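Local atomic coordinates of inositol monophosphatase (Staphylococcus aureus, PDB entry 3T0J), a protein that probably hydrolyses myo-inositol monophosphates to free inositol and inorganic phosphate. Residues S153-S158 with V180-S185; N43-N48 with L97-Q102; M208-Q213 with E275-R280; L194-V199 with G219-L224. All blocks are in the same frame, centred on the assembly; numbering follows the deposited sequence.

Interaction 1. Residues S153-S158 with V180-S185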
loop_
_atom_site.group_PDB
_atom_site.type_symbol
_atom_site.label_atom_id
_atom_site.label_comp_id
_atom_site.label_asym_id
_atom_site.label_seq_id
_atom_site.Cartn_x
_atom_site.Cartn_y
_atom_site.Cartn_z
ATOM N N SER A 153 18.360 24.778 16.959
ATOM C CA SER A 153 18.248 23.941 18.138
ATOM C C SER A 153 19.622 23.875 18.786
ATOM O O SER A 153 20.646 24.133 18.126
ATOM C CB SER A 153 17.848 22.537 17.726
ATOM O OG SER A 153 18.838 21.987 16.877
ATOM N N ASN A 154 19.662 23.546 20.075
ATOM C CA ASN A 154 20.940 23.230 20.710
ATOM C C ASN A 154 21.305 21.785 20.454
ATOM O O ASN A 154 20.441 20.970 20.127
ATOM C CB ASN A 154 20.905 23.554 22.180
ATOM C CG ASN A 154 20.524 24.983 22.423
ATOM O OD1 ASN A 154 21.263 25.895 22.106
ATOM N ND2 ASN A 154 19.339 25.187 22.955
ATOM N N LEU A 155 22.591 21.471 20.562
ATOM C CA LEU A 155 23.012 20.094 20.381
ATOM C C LEU A 155 22.379 19.238 21.473
ATOM O O LEU A 155 22.062 18.083 21.221
ATOM C CB LEU A 155 24.542 19.935 20.327
ATOM C CG LEU A 155 24.949 18.475 20.095
ATOM C CD1 LEU A 155 24.535 17.986 18.709
ATOM C CD2 LEU A 155 26.424 18.224 20.306
ATOM N N ARG A 156 22.166 19.802 22.660
ATOM C CA ARG A 156 21.597 19.043 23.781
ATOM C C ARG A 156 20.165 18.607 23.587
ATOM O O ARG A 156 19.742 17.608 24.135
ATOM C CB ARG A 156 21.705 19.795 25.088
ATOM C CG ARG A 156 22.774 19.223 25.980
ATOM C CD ARG A 156 23.079 20.172 27.157
ATOM N NE ARG A 156 24.399 19.936 27.749
ATOM C CZ ARG A 156 25.538 20.501 27.337
ATOM N NH1 ARG A 156 25.541 21.358 26.305
ATOM N NH2 ARG A 156 26.681 20.211 27.970
ATOM N N GLN A 157 19.417 19.390 22.832
ATOM C CA GLN A 157 18.052 19.030 22.479
ATOM C C GLN A 157 17.964 18.465 21.062
ATOM O O GLN A 157 16.912 18.494 20.435
ATOM C CB GLN A 157 17.125 20.225 22.636
ATOM C CG GLN A 157 16.756 20.501 24.077
ATOM C CD GLN A 157 17.296 21.828 24.616
ATOM O OE1 GLN A 157 17.931 22.644 23.913
ATOM N NE2 GLN A 157 17.033 22.048 25.887
ATOM N N SER A 158 19.069 17.948 20.556
ATOM C CA SER A 158 19.082 17.504 19.176
ATOM C C SER A 158 19.291 16.007 18.984
ATOM O O SER A 158 19.975 15.353 19.768
ATOM C CB SER A 158 20.111 18.299 18.393
ATOM O OG SER A 158 19.723 19.650 18.398
ATOM N N VAL A 180 28.251 13.010 20.041
ATOM C CA VAL A 180 27.196 12.025 20.331
ATOM C C VAL A 180 26.807 12.054 21.822
ATOM O O VAL A 180 25.632 12.095 22.166
ATOM C CB VAL A 180 27.617 10.580 19.922
ATOM C CG1 VAL A 180 26.525 9.581 20.247
ATOM C CG2 VAL A 180 27.946 10.539 18.440
ATOM N N ASN A 181 27.808 12.028 22.690
ATOM C CA ASN A 181 27.634 12.063 24.136
ATOM C C ASN A 181 26.751 13.224 24.569
ATOM O O ASN A 181 25.864 13.131 25.404
ATOM C CB ASN A 181 29.003 12.306 24.726
ATOM C CG ASN A 181 29.087 11.942 26.155
ATOM O OD1 ASN A 181 29.219 10.758 26.467
ATOM N ND2 ASN A 181 29.038 12.956 27.063
ATOM N N ASP A 182 27.035 14.344 23.960
ATOM C CA ASP A 182 26.475 15.583 24.333
ATOM C C ASP A 182 25.052 15.768 23.783
ATOM O O ASP A 182 24.223 16.476 24.383
ATOM C CB ASP A 182 27.406 16.586 23.737
ATOM C CG ASP A 182 27.136 17.910 24.201
ATOM O OD1 ASP A 182 27.904 18.330 25.098
ATOM O OD2 ASP A 182 26.140 18.483 23.697
ATOM N N SER A 183 24.784 15.135 22.636
ATOM C CA SER A 183 23.487 15.231 21.955
ATOM C C SER A 183 22.406 14.432 22.698
ATOM O O SER A 183 22.717 13.561 23.501
ATOM C CB SER A 183 23.603 14.772 20.492
ATOM O OG SER A 183 23.495 13.362 20.359
ATOM N N ARG A 184 21.143 14.748 22.444
ATOM C CA ARG A 184 20.039 14.010 23.035
ATOM C C ARG A 184 20.067 12.515 22.618
ATOM O O ARG A 184 19.944 11.630 23.484
ATOM C CB ARG A 184 18.708 14.670 22.666
ATOM C CG ARG A 184 17.513 14.177 23.447
ATOM C CD ARG A 184 17.287 14.885 24.827
ATOM N NE ARG A 184 16.270 14.172 25.620
ATOM C CZ ARG A 184 16.427 12.952 26.163
ATOM N NH1 ARG A 184 17.576 12.274 26.013
ATOM N NH2 ARG A 184 15.428 12.402 26.863
ATOM N N SER A 185 20.257 12.244 21.315
ATOM C CA SER A 185 20.349 10.875 20.820
ATOM C C SER A 185 20.816 10.830 19.377
ATOM O O SER A 185 20.982 11.893 18.716
ATOM C CB SER A 185 19.011 10.154 20.935
ATOM O OG SER A 185 19.168 8.772 20.661
#
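L155 and D182 both swing CG trans to their own backbone N (chi1 -178° and -170°), which brings the leucine branch obliquely across the aspartate carboxylate at the end of helix 172-182. CD2 of L155 lies 3.4 Å from OD2 of D182, while its CD1 rests on CB of S183. R156, the next residue of the type I turn L155-S158, runs extended past the same carboxylate. Its NH2 is 3.6 Å from OD1 of D182, but this long salt bridge is a matter of charge alone: the two planes stand 76° apart and the oxygen lies over a guanidinium face, with no N-H aimed at it. Backbone contacts complete the join. The L155 carbonyl O takes a CA-H...O contact from S183 (3.3 Å to CA), and S158 O receives weak bonds from R184 N at 3.0 Å and S185 N at 3.5 Å. L155 also meets I160 and I258, and Y262 bonds weakly to D182 OD1. The contact lies at the end of the beta-alpha-beta crossover helix 172-182, where the turn before strand 159-161 meets the chain entering its parallel neighbour 185-187, with helix 252-263 alongside and the second subunit touching N181.

Interaction 2. Residues N43-N48 with L97-Q102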
loop_
_atom_site.group_PDB
_atom_site.type_symbol
_atom_site.label_atom_id
_atom_site.label_comp_id
_atom_site.label_asym_id
_atom_site.label_seq_id
_atom_site.Cartn_x
_atom_site.Cartn_y
_atom_site.Cartn_z
ATOM N N ASN A 43 24.989 -10.316 -4.961
ATOM C CA ASN A 43 25.340 -8.888 -4.829
ATOM C C ASN A 43 25.123 -8.323 -6.244
ATOM O O ASN A 43 25.026 -7.106 -6.457
ATOM C CB ASN A 43 26.812 -8.715 -4.406
ATOM C CG ASN A 43 27.102 -7.343 -3.772
ATOM O OD1 ASN A 43 28.146 -6.723 -4.029
ATOM N ND2 ASN A 43 26.188 -6.884 -2.923
ATOM N N ASP A 44 25.046 -9.267 -7.192
ATOM C CA ASP A 44 24.759 -9.046 -8.607
ATOM C C ASP A 44 23.452 -8.314 -8.919
ATOM O O ASP A 44 23.380 -7.635 -9.943
ATOM C CB ASP A 44 24.777 -10.384 -9.350
ATOM C CG ASP A 44 26.095 -11.113 -9.199
ATOM O OD1 ASP A 44 26.259 -12.181 -9.846
ATOM O OD2 ASP A 44 26.958 -10.606 -8.432
ATOM N N LEU A 45 22.427 -8.447 -8.070
ATOM C CA LEU A 45 21.207 -7.648 -8.256
ATOM C C LEU A 45 21.543 -6.165 -8.169
ATOM O O LEU A 45 21.480 -5.466 -9.175
ATOM C CB LEU A 45 20.061 -8.003 -7.282
ATOM C CG LEU A 45 18.712 -7.298 -7.577
ATOM C CD1 LEU A 45 18.159 -7.646 -8.990
ATOM C CD2 LEU A 45 17.658 -7.565 -6.528
ATOM N N VAL A 46 21.927 -5.693 -6.989
ATOM C CA VAL A 46 22.250 -4.281 -6.840
ATOM C C VAL A 46 23.141 -3.783 -7.999
ATOM O O VAL A 46 22.895 -2.727 -8.575
ATOM C CB VAL A 46 22.830 -3.930 -5.426
ATOM C CG1 VAL A 46 24.284 -4.381 -5.237
ATOM C CG2 VAL A 46 22.719 -2.440 -5.174
ATOM N N THR A 47 24.122 -4.599 -8.370
ATOM C CA THR A 47 25.099 -4.249 -9.387
ATOM C C THR A 47 24.436 -3.994 -10.753
ATOM O O THR A 47 24.575 -2.896 -11.310
ATOM C CB THR A 47 26.265 -5.284 -9.401
ATOM O OG1 THR A 47 27.103 -5.027 -8.272
ATOM C CG2 THR A 47 27.115 -5.189 -10.657
ATOM N N ASN A 48 23.689 -4.975 -11.260
ATOM C CA ASN A 48 22.988 -4.813 -12.521
ATOM C C ASN A 48 21.968 -3.691 -12.501
ATOM O O ASN A 48 21.810 -2.988 -13.502
ATOM C CB ASN A 48 22.342 -6.128 -12.959
ATOM C CG ASN A 48 23.372 -7.237 -13.155
ATOM O OD1 ASN A 48 24.592 -6.990 -13.237
ATOM N ND2 ASN A 48 22.894 -8.464 -13.205
ATOM N N LEU A 97 23.754 -1.048 0.505
ATOM C CA LEU A 97 23.578 -2.030 1.570
ATOM C C LEU A 97 22.098 -2.212 1.970
ATOM O O LEU A 97 21.593 -3.348 2.079
ATOM C CB LEU A 97 24.449 -1.706 2.760
ATOM C CG LEU A 97 25.865 -2.281 2.681
ATOM C CD1 LEU A 97 26.630 -2.042 3.989
ATOM C CD2 LEU A 97 25.881 -3.835 2.305
ATOM N N ASN A 98 21.395 -1.099 2.133
ATOM C CA ASN A 98 19.973 -1.132 2.429
ATOM C C ASN A 98 19.177 -1.808 1.310
ATOM O O ASN A 98 18.243 -2.574 1.591
ATOM C CB ASN A 98 19.439 0.282 2.674
ATOM C CG ASN A 98 19.856 0.844 4.017
ATOM O OD1 ASN A 98 20.242 0.114 4.950
ATOM N ND2 ASN A 98 19.768 2.162 4.136
ATOM N N PHE A 99 19.557 -1.536 0.057
ATOM C CA PHE A 99 18.955 -2.209 -1.078
ATOM C C PHE A 99 19.203 -3.702 -0.957
ATOM O O PHE A 99 18.293 -4.506 -1.174
ATOM C CB PHE A 99 19.512 -1.676 -2.393
ATOM C CG PHE A 99 18.974 -2.363 -3.612
ATOM C CD1 PHE A 99 18.052 -1.717 -4.433
ATOM C CD2 PHE A 99 19.421 -3.675 -3.975
ATOM C CE1 PHE A 99 17.545 -2.339 -5.586
ATOM C CE2 PHE A 99 18.935 -4.320 -5.130
ATOM C CZ PHE A 99 17.984 -3.642 -5.944
ATOM N N VAL A 100 20.412 -4.095 -0.584
ATOM C CA VAL A 100 20.702 -5.531 -0.655
ATOM C C VAL A 100 19.991 -6.238 0.472
ATOM O O VAL A 100 19.420 -7.299 0.262
ATOM C CB VAL A 100 22.235 -5.856 -0.705
ATOM C CG1 VAL A 100 22.506 -7.365 -0.559
ATOM C CG2 VAL A 100 22.811 -5.366 -2.008
ATOM N N HIS A 101 19.993 -5.619 1.646
ATOM C CA HIS A 101 19.520 -6.262 2.884
ATOM C C HIS A 101 18.087 -5.999 3.290
ATOM O O HIS A 101 17.445 -6.859 3.911
ATOM C CB HIS A 101 20.402 -5.845 4.048
ATOM C CG HIS A 101 21.757 -6.445 3.989
ATOM N ND1 HIS A 101 22.019 -7.716 4.449
ATOM C CD2 HIS A 101 22.918 -5.975 3.480
ATOM C CE1 HIS A 101 23.292 -7.997 4.242
ATOM N NE2 HIS A 101 23.856 -6.964 3.641
ATOM N N GLN A 102 17.606 -4.797 2.981
ATOM C CA GLN A 102 16.294 -4.347 3.432
ATOM C C GLN A 102 15.262 -4.276 2.298
ATOM O O GLN A 102 14.065 -4.154 2.568
ATOM C CB GLN A 102 16.423 -2.994 4.158
ATOM C CG GLN A 102 17.514 -2.971 5.191
ATOM C CD GLN A 102 17.531 -1.707 6.074
ATOM O OE1 GLN A 102 17.399 -0.585 5.584
ATOM N NE2 GLN A 102 17.755 -1.896 7.379
#
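V46 wedges its branched side chain into the notch between F99 and V100, making an apolar helix-helix packing at the edge of the inositol monophosphatase fold. Helices 44-48 and 97-102 run closer to antiparallel than parallel, 136° between their directions, with axes 9.7 Å apart. Segment 97-102 follows directly on the DPIDGT sequence, a signature of the family, so the contact joins the start of helix 44-64 to the chain just after that motif.

The fit is reciprocal. The F99 ring is a broad bump that enters the hollow formed by L45 and V46; its CG is anti to the backbone N (chi1 178°), and the ring is directed to the opposing helix. Its CE2 comes 3.7 Å from V46 CA, so the ring slides along the valine and reaches the backbone of the opposing helix. L45 closes the far end of the hollow, its CG at the ring edge and in the ring plane, 3.9 Å from F99 CE2. Elsewhere the ring is backed by M30 and F106.

Next to the ring, V100 supplies a smaller bump at about a right angle to V46, and the N43 amide nitrogen reaches it from the start of the segment. There V100 CG2 touches three atoms of the opposing segment at similar range: V46 CG1, V46 CB and, at 3.8 Å, N43 ND2.

Interaction 3. Residues M208-Q213 with E275-R280. With PG4 (tetraethylene glycol), chain G.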
loop_
_atom_site.group_PDB
_atom_site.type_symbol
_atom_site.label_atom_id
_atom_site.label_comp_id
_atom_site.label_asym_id
_atom_site.label_seq_id
_atom_site.Cartn_x
_atom_site.Cartn_y
_atom_site.Cartn_z
ATOM N N MET A 208 26.098 13.913 9.934
ATOM C CA MET A 208 27.526 13.990 9.635
ATOM C C MET A 208 28.166 12.653 9.191
ATOM O O MET A 208 27.728 11.579 9.556
ATOM C CB MET A 208 28.259 14.528 10.857
ATOM C CG MET A 208 28.282 13.567 12.017
ATOM S SD MET A 208 28.396 14.492 13.561
ATOM C CE MET A 208 26.745 15.137 13.592
ATOM N N THR A 209 29.215 12.744 8.392
ATOM C CA THR A 209 30.000 11.587 7.999
ATOM C C THR A 209 31.319 12.064 7.423
ATOM O O THR A 209 31.364 13.108 6.760
ATOM C CB THR A 209 29.288 10.758 6.922
ATOM O OG1 THR A 209 30.190 9.770 6.406
ATOM C CG2 THR A 209 28.854 11.620 5.788
ATOM N N PRO A 210 32.399 11.301 7.634
ATOM C CA PRO A 210 33.706 11.714 7.076
ATOM C C PRO A 210 33.939 11.525 5.558
ATOM O O PRO A 210 34.969 11.910 5.070
ATOM C CB PRO A 210 34.697 10.906 7.892
ATOM C CG PRO A 210 33.928 9.635 8.203
ATOM C CD PRO A 210 32.505 10.082 8.444
ATOM N N ARG A 211 32.997 10.970 4.818
ATOM C CA ARG A 211 33.182 10.725 3.378
ATOM C C ARG A 211 31.865 10.554 2.676
ATOM O O ARG A 211 31.019 9.766 3.101
ATOM C CB ARG A 211 34.055 9.464 3.075
ATOM C CG ARG A 211 33.772 8.233 3.945
ATOM C CD ARG A 211 33.081 7.059 3.189
ATOM N NE ARG A 211 31.607 6.989 3.271
ATOM C CZ ARG A 211 30.940 5.882 3.591
ATOM N NH1 ARG A 211 31.632 4.772 3.859
ATOM N NH2 ARG A 211 29.595 5.865 3.632
ATOM N N LEU A 212 31.724 11.269 1.575
ATOM C CA LEU A 212 30.619 11.104 0.674
ATOM C C LEU A 212 31.082 11.562 -0.694
ATOM O O LEU A 212 31.969 12.403 -0.819
ATOM C CB LEU A 212 29.462 11.993 1.115
ATOM C CG LEU A 212 28.065 11.402 1.024
ATOM C CD1 LEU A 212 28.012 9.968 1.651
ATOM C CD2 LEU A 212 27.063 12.353 1.664
ATOM N N GLN A 213 30.453 11.021 -1.721
ATOM C CA GLN A 213 30.698 11.420 -3.085
ATOM C C GLN A 213 29.670 12.474 -3.531
ATOM O O GLN A 213 28.551 12.508 -3.031
ATOM C CB GLN A 213 30.623 10.190 -3.954
ATOM C CG GLN A 213 31.738 9.233 -3.694
ATOM C CD GLN A 213 33.023 9.672 -4.362
ATOM O OE1 GLN A 213 33.122 10.772 -4.904
ATOM N NE2 GLN A 213 34.005 8.811 -4.341
ATOM N N GLU A 275 43.528 15.166 4.801
ATOM C CA GLU A 275 44.565 15.040 3.801
ATOM C C GLU A 275 44.846 13.555 3.534
ATOM O O GLU A 275 45.063 13.135 2.390
ATOM C CB GLU A 275 45.861 15.762 4.228
ATOM C CG GLU A 275 45.753 17.288 4.307
ATOM C CD GLU A 275 45.536 17.963 2.956
ATOM O OE1 GLU A 275 45.680 17.318 1.907
ATOM O OE2 GLU A 275 45.242 19.168 2.926
ATOM N N GLN A 276 44.830 12.758 4.596
ATOM C CA GLN A 276 45.156 11.360 4.451
ATOM C C GLN A 276 44.120 10.680 3.532
ATOM O O GLN A 276 44.454 9.777 2.764
ATOM C CB GLN A 276 45.247 10.695 5.824
ATOM C CG GLN A 276 46.495 11.089 6.625
ATOM C CD GLN A 276 46.479 10.552 8.049
ATOM O OE1 GLN A 276 47.522 10.514 8.716
ATOM N NE2 GLN A 276 45.292 10.132 8.526
ATOM N N ARG A 277 42.898 11.190 3.560
ATOM C CA ARG A 277 41.797 10.568 2.868
ATOM C C ARG A 277 41.530 11.124 1.476
ATOM O O ARG A 277 41.117 10.376 0.587
ATOM C CB ARG A 277 40.544 10.725 3.716
ATOM C CG ARG A 277 39.266 10.323 3.039
ATOM C CD ARG A 277 38.070 10.676 3.918
ATOM N NE ARG A 277 37.949 9.820 5.093
ATOM C CZ ARG A 277 37.529 8.553 5.072
ATOM N NH1 ARG A 277 37.191 7.960 3.926
ATOM N NH2 ARG A 277 37.462 7.872 6.211
ATOM N N PHE A 278 41.745 12.426 1.292
ATOM C CA PHE A 278 41.378 13.077 0.039
ATOM C C PHE A 278 42.513 13.642 -0.826
ATOM O O PHE A 278 42.239 14.154 -1.899
ATOM C CB PHE A 278 40.378 14.202 0.297
ATOM C CG PHE A 278 39.092 13.751 0.859
ATOM C CD1 PHE A 278 38.296 12.822 0.181
ATOM C CD2 PHE A 278 38.637 14.265 2.065
ATOM C CE1 PHE A 278 37.080 12.403 0.714
ATOM C CE2 PHE A 278 37.411 13.847 2.607
ATOM C CZ PHE A 278 36.641 12.919 1.944
ATOM N N LYS A 279 43.763 13.623 -0.383
ATOM C CA LYS A 279 44.807 14.176 -1.251
ATOM C C LYS A 279 44.949 13.170 -2.410
ATOM O O LYS A 279 45.115 11.975 -2.160
ATOM C CB LYS A 279 46.113 14.469 -0.483
ATOM C CG LYS A 279 47.401 14.375 -1.327
ATOM C CD LYS A 279 48.389 15.519 -1.111
ATOM C CE LYS A 279 49.470 15.143 -0.138
ATOM N NZ LYS A 279 50.727 15.833 -0.473
ATOM N N ARG A 280 44.982 13.634 -3.663
ATOM C CA ARG A 280 45.656 14.897 -4.053
ATOM C C ARG A 280 44.752 16.039 -4.520
ATOM O O ARG A 280 44.128 15.942 -5.578
ATOM C CB ARG A 280 46.759 14.605 -5.114
ATOM C CG ARG A 280 47.622 13.345 -4.850
ATOM C CD ARG A 280 47.019 12.105 -5.549
ATOM N NE ARG A 280 47.118 10.872 -4.756
ATOM C CZ ARG A 280 48.152 10.029 -4.767
ATOM N NH1 ARG A 280 49.211 10.264 -5.538
ATOM N NH2 ARG A 280 48.121 8.946 -3.999
HETATM O O1 PG4 G . 34.906 4.417 4.098
HETATM C C1 PG4 G . 36.255 4.023 4.370
HETATM C C2 PG4 G . 36.558 4.078 5.866
HETATM O O2 PG4 G . 37.981 4.115 6.045
HETATM C C3 PG4 G . 38.453 4.527 7.341
HETATM C C4 PG4 G . 39.913 4.970 7.205
HETATM O O3 PG4 G . 40.102 5.574 5.909
HETATM C C5 PG4 G . 41.434 6.032 5.631
HETATM C C6 PG4 G . 41.476 7.559 5.519
HETATM O O4 PG4 G . 41.686 8.185 6.806
HETATM C C7 PG4 G . 40.848 9.339 7.088
HETATM C C8 PG4 G . 39.910 9.139 8.301
HETATM O O5 PG4 G . 38.754 10.003 8.316
#
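R211 and R277 meet in a surface contact, shared with a tetraethylene glycol molecule, where the last turn of the C-terminal helix 267-278 lies against the corner between strands 206-209 and 211-212. The chain turns at P210, whose carbonyl O faces the helix, 3.5 Å from R277 CD and 3.7 Å from F278 CZ. F278 directs its ring edge at the backbone of R211, with R211 CA near the ring plane, while R277 CD lies over one ring face. These are van der Waals contacts.

The two arginines touch through the aliphatic part of one and the flat end of the other. R211 CG sits over a face of the R277 guanidinium, 3.4 Å from NH1. Bends in the R211 chain at chi2 (110°) and chi3 (-95°) then carry its own charged end away, leaving R211 NE 5.7 Å from R277 NH1 and the two planes 80° apart. A bound phosphate ion lies near the R211 side chain.

The glycol spans both charged ends. R277 NE and NH2 each give a weak hydrogen bond to O5, and C6 covers the guanidinium face opposite R211 CG. At its other end, O1 accepts a weak, nearly straight bond from R211 NH1 (3.3 Å). The ligand probably came from the crystallisation liquor. P210 also packs on W166 and L172. A terminal helix set against the end of a central strand in this way suits the layered alpha/beta architecture of the inositol monophosphatase fold.

Interaction 4. Residues L194-V199 with G219-L224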
loop_
_atom_site.group_PDB
_atom_site.type_symbol
_atom_site.label_atom_id
_atom_site.label_comp_id
_atom_site.label_asym_id
_atom_site.label_seq_id
_atom_site.Cartn_x
_atom_site.Cartn_y
_atom_site.Cartn_z
ATOM N N LEU A 194 19.060 10.228 1.793
ATOM C CA LEU A 194 17.889 10.229 2.660
ATOM C C LEU A 194 18.187 10.924 3.986
ATOM O O LEU A 194 17.326 11.591 4.553
ATOM C CB LEU A 194 17.337 8.810 2.885
ATOM C CG LEU A 194 16.571 8.334 1.645
ATOM C CD1 LEU A 194 16.148 6.839 1.709
ATOM C CD2 LEU A 194 15.389 9.277 1.277
ATOM N N GLU A 195 19.415 10.790 4.467
ATOM C CA GLU A 195 19.761 11.377 5.736
ATOM C C GLU A 195 19.845 12.920 5.637
ATOM O O GLU A 195 19.435 13.644 6.559
ATOM C CB GLU A 195 21.018 10.711 6.320
ATOM C CG GLU A 195 20.675 9.391 7.061
ATOM C CD GLU A 195 21.835 8.391 7.114
ATOM O OE1 GLU A 195 22.504 8.217 6.075
ATOM O OE2 GLU A 195 22.058 7.769 8.195
ATOM N N ILE A 196 20.338 13.403 4.509
ATOM C CA ILE A 196 20.403 14.823 4.298
ATOM C C ILE A 196 18.969 15.360 4.242
ATOM O O ILE A 196 18.640 16.367 4.912
ATOM C CB ILE A 196 21.260 15.197 3.048
ATOM C CG1 ILE A 196 22.736 14.841 3.311
ATOM C CG2 ILE A 196 21.130 16.695 2.743
ATOM C CD1 ILE A 196 23.550 14.412 2.095
ATOM N N VAL A 197 18.108 14.667 3.500
ATOM C CA VAL A 197 16.680 15.025 3.477
ATOM C C VAL A 197 16.031 14.940 4.865
ATOM O O VAL A 197 15.251 15.820 5.266
ATOM C CB VAL A 197 15.912 14.221 2.467
ATOM C CG1 VAL A 197 14.457 14.276 2.787
ATOM C CG2 VAL A 197 16.203 14.769 1.059
ATOM N N SER A 198 16.389 13.924 5.634
ATOM C CA SER A 198 15.947 13.910 7.017
ATOM C C SER A 198 16.279 15.202 7.762
ATOM O O SER A 198 15.512 15.632 8.640
ATOM C CB SER A 198 16.450 12.691 7.764
ATOM O OG SER A 198 15.626 11.598 7.429
ATOM N N VAL A 199 17.382 15.836 7.424
ATOM C CA VAL A 199 17.622 17.128 8.027
ATOM C C VAL A 199 16.651 18.161 7.451
ATOM O O VAL A 199 16.084 18.943 8.192
ATOM C CB VAL A 199 19.071 17.597 7.881
ATOM C CG1 VAL A 199 19.242 19.021 8.450
ATOM C CG2 VAL A 199 19.993 16.612 8.577
ATOM N N GLY A 219 21.870 16.207 -4.713
ATOM C CA GLY A 219 20.408 16.356 -4.634
ATOM C C GLY A 219 19.937 16.867 -3.282
ATOM O O GLY A 219 19.208 17.882 -3.209
ATOM N N GLY A 220 20.346 16.171 -2.212
ATOM C CA GLY A 220 20.083 16.582 -0.835
ATOM C C GLY A 220 20.353 18.067 -0.587
ATOM O O GLY A 220 19.496 18.767 -0.051
ATOM N N LEU A 221 21.525 18.554 -1.009
ATOM C CA LEU A 221 21.964 19.903 -0.673
ATOM C C LEU A 221 20.984 20.969 -1.101
ATOM O O LEU A 221 20.607 21.800 -0.293
ATOM C CB LEU A 221 23.365 20.199 -1.206
ATOM C CG LEU A 221 24.505 20.091 -0.188
ATOM C CD1 LEU A 221 24.466 18.776 0.580
ATOM C CD2 LEU A 221 25.871 20.279 -0.852
ATOM N N VAL A 222 20.515 20.900 -2.339
ATOM C CA VAL A 222 19.551 21.860 -2.863
ATOM C C VAL A 222 18.299 21.951 -1.979
ATOM O O VAL A 222 17.804 23.051 -1.665
ATOM C CB VAL A 222 19.158 21.509 -4.316
ATOM C CG1 VAL A 222 18.161 22.510 -4.854
ATOM C CG2 VAL A 222 20.378 21.488 -5.208
ATOM N N ILE A 223 17.797 20.785 -1.592
ATOM C CA ILE A 223 16.592 20.666 -0.761
ATOM C C ILE A 223 16.842 21.270 0.611
ATOM O O ILE A 223 16.027 22.071 1.119
ATOM C CB ILE A 223 16.158 19.195 -0.644
ATOM C CG1 ILE A 223 15.731 18.668 -2.023
ATOM C CG2 ILE A 223 15.058 19.010 0.381
ATOM C CD1 ILE A 223 15.507 17.176 -2.086
ATOM N N LEU A 224 17.986 20.895 1.183
ATOM C CA LEU A 224 18.415 21.389 2.473
ATOM C C LEU A 224 18.541 22.909 2.387
ATOM O O LEU A 224 18.139 23.654 3.272
ATOM C CB LEU A 224 19.752 20.760 2.843
ATOM C CG LEU A 224 20.357 20.827 4.263
ATOM C CD1 LEU A 224 21.561 21.751 4.289
ATOM C CD2 LEU A 224 19.361 21.188 5.361
#
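The G220-L221 peptide is the flat group at the centre of this contact, and I196 CG2 lies over one of its faces, 3.7 Å from G220 C. G220 O takes the helical bond from L224 N. The side chains of Y132 and Y207 lie outside the pair, the first against V197 and I223, the second against V199.

Helices 194-199 and 219-224 run almost parallel, 4° between their directions, and their axes come within 8.6 Å. G220 has no side chain where it faces I196, so the isoleucine methyl, trans to its backbone N, rests directly on main chain; the two CA atoms are only 5.4 Å apart. Helix 214-226 is kinked here, the N of G219 and of G220 lacking a bond to the turn before. To one side V197 CG2 meets I223 CD1 at 4.0 Å. To the other, V199 CG1, which likewise points trans to its N (chi1 176°), comes 3.8 Å from L224 CD2. V123 on strand 117-125 touches V197 and I223.

Every residue that touches is buried. The side-chain contacts are apolar, one methyl rests on a peptide face, and no polar side-chain group takes part, so cohesion probably rests on close fit and exclusion of water.

Interaction 4 is the deep core of the four, near the centre of the chain, with aliphatic side chains packed on each other and on a glycine backbone; interactions 1, 2 and 3 lie further out, and each mixes buried with exposed residues. Interactions 3 and 4 adjoin, L212 CD2 lying 4.1 Å from I196 CD1, and their segments alternate along the chain: strand 206-209 follows helix 192-200, and strand 211-212 leads into helix 214-226. Interaction 2 shares the helix-helix, apolar character of interaction 4 but uses a ring. Interactions 1 and 3 join helix ends to turns of chain and bring in arginines, one set against a carboxylate, the other against a bound glycol. Interactions 1 and 2 both touch the second subunit.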